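Local structure of PA0833-PD protein (6JFW) at residues L29-N34 / N53-S58; Y96-G101 / T105-R110. The protein probably binds peptidoglycan through the enlarged pocket of this periplasmic OmpA C-like domain, one part of a longer outer-membrane protein. One frame throughout, in Å; residues are numbered along the deposited sequence.

Interaction 1. Residues L29-N34 / N53-S58; sequences LIMPGN and NNLANS
With CG beside the backbone N and anti to the carbonyl carbon (chi1 -51° and -80°) and with extended second torsions, Leu29 and Leu55 reach out toward each other, tip to tip. Leu29 CD1 comes within 3.6 Å of Leu55 CD2, a close methyl-to-methyl contact. The other methyl of Leu55, CD1, lies 4.2 Å from Met31 SD. The end of Leu55 is thus divided between two side chains of one strand.

Leu29 and Met31 are two residues apart and turn to the same face of strand 26-32. This is helix-on-sheet packing in the alpha/beta OmpA C-like fold, with helix 49-61 lying over that face. The backbones stay well apart. Even the nearest CA atoms, those of Leu29 and Leu55, are 9.8 Å from each other, and side chains fill the distance.

All three touching residues are buried, and the contact across the segments is apolar. Helix 3-12 packs against helix 49-61 as well, with Leu9 on Leu55 and a hydrogen bond from Gln5 NE2 to Ser58 OG. On the sheet, Leu29 and Met31 both touch Val135 of strand 132-139, and Met31 also meets Phe48.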
ATOM      1  N   LEU A  29       5.866  -1.721  -1.507  1.00 10.95           N
ATOM      2  CA  LEU A  29       4.811  -2.608  -1.980  1.00 12.41           C
ATOM      3  C   LEU A  29       3.729  -1.765  -2.641  1.00 17.34           C
ATOM      4  O   LEU A  29       3.135  -0.896  -1.993  1.00 16.34           O
ATOM      5  CB  LEU A  29       4.234  -3.426  -0.825  1.00 12.93           C
ATOM      6  CG  LEU A  29       5.286  -4.154   0.015  1.00 19.01           C
ATOM      7  CD1 LEU A  29       4.727  -4.551   1.368  1.00 20.07           C
ATOM      8  CD2 LEU A  29       5.800  -5.371  -0.728  1.00 21.42           C
ATOM      9  N   ILE A  30       3.485  -2.011  -3.927  1.00 13.27           N
ATOM     10  CA  ILE A  30       2.433  -1.331  -4.676  1.00 13.67           C
ATOM     11  C   ILE A  30       1.191  -2.204  -4.644  1.00 14.52           C
ATOM     12  O   ILE A  30       1.204  -3.334  -5.145  1.00 12.88           O
ATOM     13  CB  ILE A  30       2.850  -1.054  -6.128  1.00 21.49           C
ATOM     14  CG1 ILE A  30       4.195  -0.334  -6.189  1.00 23.41           C
ATOM     15  CG2 ILE A  30       1.763  -0.243  -6.833  1.00 19.05           C
ATOM     16  CD1 ILE A  30       4.136   1.083  -5.740  1.00 31.26           C
ATOM     17  N   MET A  31       0.113  -1.679  -4.074  1.00 13.46           N
ATOM     18  CA  MET A  31      -1.156  -2.395  -4.026  1.00 12.88           C
ATOM     19  C   MET A  31      -2.163  -1.681  -4.918  1.00 14.58           C
ATOM     20  O   MET A  31      -2.708  -0.636  -4.526  1.00 14.10           O
ATOM     21  CB  MET A  31      -1.659  -2.483  -2.583  1.00 18.53           C
ATOM     22  CG  MET A  31      -0.656  -3.191  -1.670  1.00 20.32           C
ATOM     23  SD  MET A  31      -0.915  -3.013   0.106  1.00 39.02           S
ATOM     24  CE  MET A  31      -2.666  -2.671   0.183  1.00 28.19           C
ATOM     25  N   PRO A  32      -2.428  -2.183  -6.125  1.00 18.60           N
ATOM     26  CA  PRO A  32      -3.329  -1.471  -7.041  1.00 18.56           C
ATOM     27  C   PRO A  32      -4.737  -1.387  -6.478  1.00 19.13           C
ATOM     28  O   PRO A  32      -5.217  -2.301  -5.802  1.00 15.17           O
ATOM     29  CB  PRO A  32      -3.289  -2.320  -8.319  1.00 22.37           C
ATOM     30  CG  PRO A  32      -2.095  -3.212  -8.175  1.00 25.18           C
ATOM     31  CD  PRO A  32      -1.919  -3.434  -6.709  1.00 19.89           C
ATOM     32  N   GLY A  33      -5.403  -0.270  -6.770  1.00 19.91           N
ATOM     33  CA  GLY A  33      -6.737  -0.056  -6.235  1.00 17.35           C
ATOM     34  C   GLY A  33      -7.734  -1.105  -6.690  1.00 17.70           C
ATOM     35  O   GLY A  33      -8.608  -1.516  -5.923  1.00 16.71           O
ATOM     36  N   ASN A  34      -7.605  -1.568  -7.936  1.00 21.23           N
ATOM     37  CA  ASN A  34      -8.610  -2.458  -8.511  1.00 25.92           C
ATOM     38  C   ASN A  34      -8.644  -3.829  -7.848  1.00 29.05           C
ATOM     39  O   ASN A  34      -9.621  -4.564  -8.030  1.00 32.73           O
ATOM     40  CB  ASN A  34      -8.372  -2.626 -10.012  1.00 31.78           C
ATOM     41  CG  ASN A  34      -7.146  -3.463 -10.317  1.00 38.46           C
ATOM     42  OD1 ASN A  34      -6.060  -3.207  -9.797  1.00 39.31           O
ATOM     43  ND2 ASN A  34      -7.317  -4.478 -11.157  1.00 48.03           N
ATOM     44  N   ASN A  53      -3.257 -10.384   5.425  1.00 13.18           N
ATOM     45  CA  ASN A  53      -2.872 -11.234   6.548  1.00 12.19           C
ATOM     46  C   ASN A  53      -1.404 -11.628   6.457  1.00 12.42           C
ATOM     47  O   ASN A  53      -0.679 -11.592   7.459  1.00 12.39           O
ATOM     48  CB  ASN A  53      -3.744 -12.490   6.594  1.00 13.74           C
ATOM     49  CG  ASN A  53      -5.177 -12.201   6.987  1.00 20.42           C
ATOM     50  OD1 ASN A  53      -5.491 -11.129   7.504  1.00 21.27           O
ATOM     51  ND2 ASN A  53      -6.056 -13.169   6.753  1.00 20.47           N
ATOM     52  N   ASN A  54      -0.951 -12.010   5.261  1.00 12.70           N
ATOM     53  CA  ASN A  54       0.450 -12.377   5.078  1.00 12.77           C
ATOM     54  C   ASN A  54       1.367 -11.183   5.304  1.00 15.19           C
ATOM     55  O   ASN A  54       2.432 -11.318   5.920  1.00 11.34           O
ATOM     56  CB  ASN A  54       0.660 -12.958   3.680  1.00 14.86           C
ATOM     57  CG  ASN A  54       0.277 -14.420   3.596  1.00 16.28           C
ATOM     58  OD1 ASN A  54       0.915 -15.274   4.212  1.00 21.41           O
ATOM     59  ND2 ASN A  54      -0.764 -14.719   2.828  1.00 19.63           N
ATOM     60  N   LEU A  55       0.974 -10.006   4.809  1.00 13.99           N
ATOM     61  CA  LEU A  55       1.771  -8.804   5.031  1.00 14.11           C
ATOM     62  C   LEU A  55       1.919  -8.506   6.517  1.00 13.78           C
ATOM     63  O   LEU A  55       3.015  -8.181   6.986  1.00 16.85           O
ATOM     64  CB  LEU A  55       1.140  -7.613   4.311  1.00 16.71           C
ATOM     65  CG  LEU A  55       1.401  -7.483   2.812  1.00 23.44           C
ATOM     66  CD1 LEU A  55       0.712  -6.249   2.250  1.00 19.32           C
ATOM     67  CD2 LEU A  55       2.890  -7.425   2.551  1.00 19.29           C
ATOM     68  N   ALA A  56       0.822  -8.610   7.273  1.00 12.12           N
ATOM     69  CA  ALA A  56       0.882  -8.336   8.705  1.00 11.98           C
ATOM     70  C   ALA A  56       1.840  -9.286   9.411  1.00 15.11           C
ATOM     71  O   ALA A  56       2.585  -8.875  10.308  1.00 15.34           O
ATOM     72  CB  ALA A  56      -0.516  -8.428   9.317  1.00 12.20           C
ATOM     73  N   ASN A  57       1.838 -10.563   9.018  1.00 12.41           N
ATOM     74  CA  ASN A  57       2.756 -11.521   9.624  1.00 13.48           C
ATOM     75  C   ASN A  57       4.204 -11.164   9.318  1.00 16.49           C
ATOM     76  O   ASN A  57       5.077 -11.277  10.188  1.00 15.30           O
ATOM     77  CB  ASN A  57       2.436 -12.936   9.143  1.00 14.19           C
ATOM     78  CG  ASN A  57       1.115 -13.447   9.679  1.00 18.72           C
ATOM     79  OD1 ASN A  57       0.609 -12.951  10.685  1.00 20.59           O
ATOM     80  ND2 ASN A  57       0.549 -14.445   9.009  1.00 19.70           N
ATOM     81  N   SER A  58       4.480 -10.724   8.089  1.00 13.29           N
ATOM     82  CA  SER A  58       5.834 -10.313   7.735  1.00 11.83           C
ATOM     83  C   SER A  58       6.272  -9.104   8.554  1.00 14.64           C
ATOM     84  O   SER A  58       7.372  -9.090   9.120  1.00 16.37           O
ATOM     85  CB  SER A  58       5.914 -10.003   6.240  1.00 14.41           C
ATOM     86  OG  SER A  58       7.203  -9.527   5.892  1.00 17.62           O
TER

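Interaction 2. Residues Y96-G101 / T105-R110; sequences YLTAQG and TRLSTR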
ATOM      1  N   TYR A  96      -6.735  -2.339   9.106  1.00 13.34           N
ATOM      2  CA  TYR A  96      -6.729  -3.793   8.983  1.00 13.75           C
ATOM      3  C   TYR A  96      -5.450  -4.383   9.562  1.00 13.98           C
ATOM      4  O   TYR A  96      -5.492  -5.339  10.345  1.00 15.97           O
ATOM      5  CB  TYR A  96      -6.890  -4.201   7.518  1.00 17.27           C
ATOM      6  CG  TYR A  96      -7.117  -5.685   7.327  1.00 22.92           C
ATOM      7  CD1 TYR A  96      -6.046  -6.568   7.249  1.00 16.91           C
ATOM      8  CD2 TYR A  96      -8.401  -6.202   7.228  1.00 23.47           C
ATOM      9  CE1 TYR A  96      -6.250  -7.924   7.083  1.00 21.05           C
ATOM     10  CE2 TYR A  96      -8.615  -7.557   7.059  1.00 24.14           C
ATOM     11  CZ  TYR A  96      -7.535  -8.413   6.986  1.00 23.60           C
ATOM     12  OH  TYR A  96      -7.743  -9.762   6.818  1.00 19.55           O
ATOM     13  N   LEU A  97      -4.298  -3.824   9.183  1.00 12.06           N
ATOM     14  CA  LEU A  97      -3.022  -4.348   9.661  1.00 12.19           C
ATOM     15  C   LEU A  97      -2.930  -4.288  11.181  1.00  9.69           C
ATOM     16  O   LEU A  97      -2.406  -5.212  11.814  1.00 11.35           O
ATOM     17  CB  LEU A  97      -1.869  -3.579   9.020  1.00 13.28           C
ATOM     18  CG  LEU A  97      -1.643  -3.840   7.531  1.00 11.87           C
ATOM     19  CD1 LEU A  97      -0.643  -2.849   6.955  1.00 10.36           C
ATOM     20  CD2 LEU A  97      -1.171  -5.270   7.309  1.00 12.22           C
ATOM     21  N   THR A  98      -3.439  -3.213  11.786  1.00 12.06           N
ATOM     22  CA  THR A  98      -3.410  -3.109  13.242  1.00 16.48           C
ATOM     23  C   THR A  98      -4.360  -4.111  13.887  1.00 14.41           C
ATOM     24  O   THR A  98      -4.054  -4.667  14.949  1.00 17.25           O
ATOM     25  CB  THR A  98      -3.754  -1.686  13.681  1.00 19.92           C
ATOM     26  OG1 THR A  98      -4.915  -1.231  12.975  1.00 25.12           O
ATOM     27  CG2 THR A  98      -2.596  -0.753  13.398  1.00 17.45           C
ATOM     28  N   ALA A  99      -5.514  -4.355  13.262  1.00 12.79           N
ATOM     29  CA  ALA A  99      -6.417  -5.386  13.763  1.00 13.50           C
ATOM     30  C   ALA A  99      -5.759  -6.759  13.741  1.00 16.28           C
ATOM     31  O   ALA A  99      -6.085  -7.617  14.570  1.00 17.58           O
ATOM     32  CB  ALA A  99      -7.707  -5.401  12.944  1.00 15.34           C
ATOM     33  N   GLN A 100      -4.831  -6.983  12.812  1.00 15.92           N
ATOM     34  CA  GLN A 100      -4.111  -8.247  12.729  1.00 17.15           C
ATOM     35  C   GLN A 100      -2.945  -8.337  13.704  1.00 20.15           C
ATOM     36  O   GLN A 100      -2.287  -9.381  13.757  1.00 25.61           O
ATOM     37  CB  GLN A 100      -3.609  -8.472  11.301  1.00 18.41           C
ATOM     38  CG  GLN A 100      -4.719  -8.733  10.300  1.00 27.54           C
ATOM     39  CD  GLN A 100      -5.469 -10.018  10.591  1.00 29.59           C
ATOM     40  OE1 GLN A 100      -4.950 -11.114  10.378  1.00 32.54           O
ATOM     41  NE2 GLN A 100      -6.693  -9.891  11.090  1.00 25.45           N
ATOM     42  N   GLY A 101      -2.668  -7.287  14.471  1.00 17.94           N
ATOM     43  CA  GLY A 101      -1.647  -7.348  15.497  1.00 17.73           C
ATOM     44  C   GLY A 101      -0.385  -6.564  15.215  1.00 21.58           C
ATOM     45  O   GLY A 101       0.550  -6.630  16.021  1.00 17.19           O
ATOM     46  N   THR A 105       2.093   1.858  16.658  1.00 14.87           N
ATOM     47  CA  THR A 105       3.171   2.832  16.777  1.00 22.15           C
ATOM     48  C   THR A 105       4.222   2.681  15.678  1.00 26.70           C
ATOM     49  O   THR A 105       5.012   3.605  15.466  1.00 26.09           O
ATOM     50  CB  THR A 105       3.797   2.712  18.178  1.00 21.36           C
ATOM     51  OG1 THR A 105       2.812   3.056  19.160  1.00 32.56           O
ATOM     52  CG2 THR A 105       4.998   3.636  18.363  1.00 31.65           C
ATOM     53  N   ARG A 106       4.232   1.567  14.949  1.00 17.21           N
ATOM     54  CA  ARG A 106       5.156   1.415  13.834  1.00 19.97           C
ATOM     55  C   ARG A 106       4.607   1.965  12.524  1.00 21.39           C
ATOM     56  O   ARG A 106       5.347   2.022  11.536  1.00 23.62           O
ATOM     57  CB  ARG A 106       5.524  -0.061  13.650  1.00 17.19           C
ATOM     58  CG  ARG A 106       6.398  -0.614  14.757  1.00 23.52           C
ATOM     59  CD  ARG A 106       6.760  -2.057  14.486  1.00 22.79           C
ATOM     60  NE  ARG A 106       7.436  -2.215  13.203  1.00 24.60           N
ATOM     61  CZ  ARG A 106       7.557  -3.373  12.566  1.00 22.91           C
ATOM     62  NH1 ARG A 106       7.040  -4.474  13.095  1.00 16.98           N
ATOM     63  NH2 ARG A 106       8.188  -3.433  11.401  1.00 19.66           N
ATOM     64  N   LEU A 107       3.347   2.386  12.501  1.00 19.76           N
ATOM     65  CA  LEU A 107       2.653   2.764  11.279  1.00 19.21           C
ATOM     66  C   LEU A 107       2.464   4.271  11.205  1.00 20.63           C
ATOM     67  O   LEU A 107       2.180   4.924  12.213  1.00 20.75           O
ATOM     68  CB  LEU A 107       1.280   2.087  11.201  1.00 18.11           C
ATOM     69  CG  LEU A 107       1.135   0.701  10.576  1.00 25.73           C
ATOM     70  CD1 LEU A 107       2.256  -0.220  11.001  1.00 30.35           C
ATOM     71  CD2 LEU A 107      -0.206   0.118  10.971  1.00 23.97           C
ATOM     72  N   SER A 108       2.621   4.815  10.003  1.00 19.55           N
ATOM     73  CA  SER A 108       2.163   6.157   9.677  1.00 18.40           C
ATOM     74  C   SER A 108       1.426   6.086   8.348  1.00 20.22           C
ATOM     75  O   SER A 108       1.742   5.251   7.496  1.00 22.88           O
ATOM     76  CB  SER A 108       3.321   7.163   9.596  1.00 22.12           C
ATOM     77  OG  SER A 108       4.159   6.905   8.483  1.00 27.62           O
ATOM     78  N   THR A 109       0.413   6.933   8.186  1.00 17.84           N
ATOM     79  CA  THR A 109      -0.372   6.908   6.959  1.00 21.97           C
ATOM     80  C   THR A 109      -0.571   8.314   6.424  1.00 26.28           C
ATOM     81  O   THR A 109      -0.720   9.273   7.189  1.00 23.46           O
ATOM     82  CB  THR A 109      -1.746   6.248   7.148  1.00 28.82           C
ATOM     83  OG1 THR A 109      -2.684   7.211   7.640  1.00 40.20           O
ATOM     84  CG2 THR A 109      -1.661   5.086   8.116  1.00 26.66           C
ATOM     85  N   ARG A 110      -0.567   8.419   5.097  1.00 19.85           N
ATOM     86  CA  ARG A 110      -0.835   9.660   4.392  1.00 25.80           C
ATOM     87  C   ARG A 110      -1.733   9.368   3.204  1.00 24.93           C
ATOM     88  O   ARG A 110      -1.758   8.250   2.680  1.00 19.97           O
ATOM     89  CB  ARG A 110       0.453  10.321   3.894  1.00 22.76           C
ATOM     90  CG  ARG A 110       1.658  10.007   4.743  1.00 36.95           C
ATOM     91  CD  ARG A 110       2.915  10.675   4.213  1.00 40.44           C
ATOM     92  NE  ARG A 110       2.643  11.975   3.617  1.00 51.72           N
ATOM     93  CZ  ARG A 110       2.949  12.296   2.364  1.00 54.88           C
ATOM     94  NH1 ARG A 110       2.666  13.497   1.899  1.00 48.85           N
ATOM     95  NH2 ARG A 110       3.542  11.413   1.577  1.00 53.50           N
TER
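The last turn of helix 79-99 stands over the start of strand 107-111, with the CA atoms of Thr98 and Leu107, the nearest pair, 8.7 Å apart. The main side-chain contact is between the same two residues. Thr98 CG2 sits 3.5 Å from Leu107 CD2, and the two side chains cross obliquely. With chi1 at 47°, OG1 of the threonine lies between the backbone N and the carbonyl carbon, and CG2 is left anti to the carbonyl carbon, where it touches the leucine. OG1 hydrogen-bonds back onto the helix, chiefly to Gly95 O and also to Ala94 O, which must share its one proton. Leu97 adds a looser contact through its CB, 4.5 Å from Leu107 CD2. One methyl of Leu107 therefore serves both helix residues.

The helix ends just beyond this contact in a Schellman motif. Gly101 has a positive phi of 109°, with two bonds back into the last turn, one of them from Gly101 N to Thr98 O at 3.0 Å. Three residues separate the two segments.

The arrangement belongs to a beta-alpha-beta crossover, in which strand 65-72 leads through helix 79-99 to the parallel strand 107-111. Leu107 also touches Ile67 of the neighbouring strand and Val102 of the connecting loop. Arg106 next to it donates to the carbonyl oxygens of Phe59, Tyr62 and Asn65, and so ties the start of this edge strand to the end of helix 49-61 and to the turn leading into strand 65-72. Leu97 in turn rests on Ala56 and Phe59, which places helix 79-99 against helix 49-61 and above the sheet.

In the fold
Helix 49-61 joins the two contacts, whose centres are about 12 Å apart. Leu55 faces strand 26-32 in interaction 1, and the next residue, Ala56, faces helix 79-99. Ala56 CB lies 3.8 Å from Leu97 CD2 and 3.7 Å from Gln100 CB. Both interactions bring helices onto the same mixed sheet, where strands 132-139 and 65-72 lie between strands 26-32 and 107-111. Interaction 1 is the deeper, its centre about 6 Å from the centre of the chain, against about 11 Å for the centre of interaction 2. Both are structural packing within the probable peptidoglycan-binding domain.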